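Local atomic coordinates of putative iron-regulated protein A (Parabacteroides distasonis ATCC 8503, PDB entry 4ECG), a protein that binds calcium and, as a member of the imelysin-like (peptidase M75) family, is a putative metalloendopeptidase that may be linked to iron regulation. Residues Phe39-Glu42 / Val43-Thr47. Residues are numbered along the deposited sequence; the frame is centred on the assembly and turned at random.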
# COMPACT_ATOMS: atom_id res chain seq x y z
N PHE A 39 -13.33 -6.00 -10.92
CA PHE A 39 -12.37 -5.62 -9.89
C PHE A 39 -11.34 -6.76 -9.67
O PHE A 39 -10.15 -6.51 -9.71
CB PHE A 39 -13.05 -5.25 -8.54
CG PHE A 39 -12.08 -5.22 -7.41
CD1 PHE A 39 -11.21 -4.15 -7.27
CD2 PHE A 39 -11.97 -6.28 -6.55
CE1 PHE A 39 -10.26 -4.13 -6.26
CE2 PHE A 39 -11.03 -6.28 -5.54
CZ PHE A 39 -10.17 -5.20 -5.41
N VAL A 40 -11.83 -7.99 -9.44
CA VAL A 40 -10.98 -9.14 -9.15
C VAL A 40 -10.07 -9.47 -10.32
O VAL A 40 -8.90 -9.75 -10.10
CB VAL A 40 -11.78 -10.41 -8.76
CG1 VAL A 40 -10.86 -11.63 -8.64
CG2 VAL A 40 -12.55 -10.18 -7.45
N ASP A 41 -10.57 -9.40 -11.56
CA ASP A 41 -9.81 -9.88 -12.74
C ASP A 41 -8.95 -8.79 -13.39
O ASP A 41 -7.92 -9.08 -13.99
CB ASP A 41 -10.75 -10.49 -13.80
CG ASP A 41 -11.43 -11.82 -13.34
OD1 ASP A 41 -10.84 -12.57 -12.52
OD2 ASP A 41 -12.54 -12.12 -13.84
N GLU A 42 -9.35 -7.53 -13.26
CA GLU A 42 -8.64 -6.43 -13.90
C GLU A 42 -7.92 -5.47 -12.91
O GLU A 42 -7.10 -4.64 -13.37
CB GLU A 42 -9.63 -5.64 -14.78
CG GLU A 42 -10.35 -6.49 -15.85
CD GLU A 42 -9.40 -7.16 -16.85
OE1 GLU A 42 -8.37 -6.56 -17.27
OE2 GLU A 42 -9.68 -8.31 -17.28
N VAL A 43 -8.23 -5.53 -11.60
CA VAL A 43 -7.51 -4.71 -10.60
C VAL A 43 -6.67 -5.58 -9.63
O VAL A 43 -5.46 -5.54 -9.70
CB VAL A 43 -8.40 -3.68 -9.87
CG1 VAL A 43 -7.52 -2.84 -8.96
CG2 VAL A 43 -9.08 -2.75 -10.85
N ALA A 44 -7.30 -6.41 -8.80
CA ALA A 44 -6.60 -7.23 -7.79
C ALA A 44 -5.58 -8.20 -8.40
O ALA A 44 -4.38 -8.01 -8.22
CB ALA A 44 -7.61 -8.02 -6.92
N LEU A 45 -6.05 -9.25 -9.07
CA LEU A 45 -5.18 -10.32 -9.53
C LEU A 45 -4.01 -9.77 -10.39
O LEU A 45 -2.88 -10.17 -10.18
CB LEU A 45 -5.95 -11.44 -10.27
CG LEU A 45 -6.70 -12.52 -9.47
CD1 LEU A 45 -7.49 -13.46 -10.38
CD2 LEU A 45 -5.73 -13.32 -8.62
N PRO A 46 -4.27 -8.84 -11.33
CA PRO A 46 -3.11 -8.29 -12.09
C PRO A 46 -2.13 -7.44 -11.27
O PRO A 46 -0.95 -7.52 -11.48
CB PRO A 46 -3.76 -7.46 -13.18
CG PRO A 46 -5.14 -7.98 -13.31
CD PRO A 46 -5.54 -8.43 -11.93
N THR A 47 -2.61 -6.67 -10.30
CA THR A 47 -1.70 -5.89 -9.47
C THR A 47 -0.76 -6.86 -8.73
O THR A 47 0.43 -6.65 -8.66
CB THR A 47 -2.46 -5.00 -8.48
OG1 THR A 47 -3.27 -4.01 -9.16
CG2 THR A 47 -1.51 -4.32 -7.53
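Phe-39 O accepts two backbone hydrogen bonds, from Val-43 N at 2.9 Å and from Ala-44 N at 3.0 Å. The bond from Val-43 is the more bent, its N-H...O angle being 141°, and its donor stands above the carbonyl plane; that from Ala-44 opens to 159°. Leu-45 N likewise bonds to Val-40 O, five residues back, so the helix widens here into a pi-type turn. The reason probably lies at Pro-46, which has no N-H to continue the pattern: its ring stands against Asp-41 O, with CG 3.1 Å from that oxygen, and the helix kinks.

With CG anti to the backbone N (chi1 165°), the ring of Phe-39 swings forward along the helix. CD1 lies 3.9 Å from Val-43 CB, the two side chains crossing at about a right angle, while CE2 and CZ meet Ala-44 CB; Val-43 CB and Ala-44 CB both approach the ring obliquely. Replacing Phe-39 with an alanine would probably open a gap beside Val-43 and Ala-44 and leave Phe-94 without its edge-to-face partner. On another side of the helix, Leu-45 CD1 reaches Val-40 CG1 at 4.2 Å, and the Leu-45 side chain lies alongside that of Asp-41, pointing the same way; OD1 of Asp-41 forms a salt bridge with Lys-213.

One turn on, Thr-47 OG1 and N approach Val-43 O from opposite faces of its plane, the hydroxyl donating at 2.7 Å. The widened, kinked turn lies within the long helix 29-68, where helix 208-214 packs on Val-40 and Leu-45, Trp-195 of helix 171-196 meets Ala-44 and Leu-45, and the loop bearing Phe-94 touches Val-43.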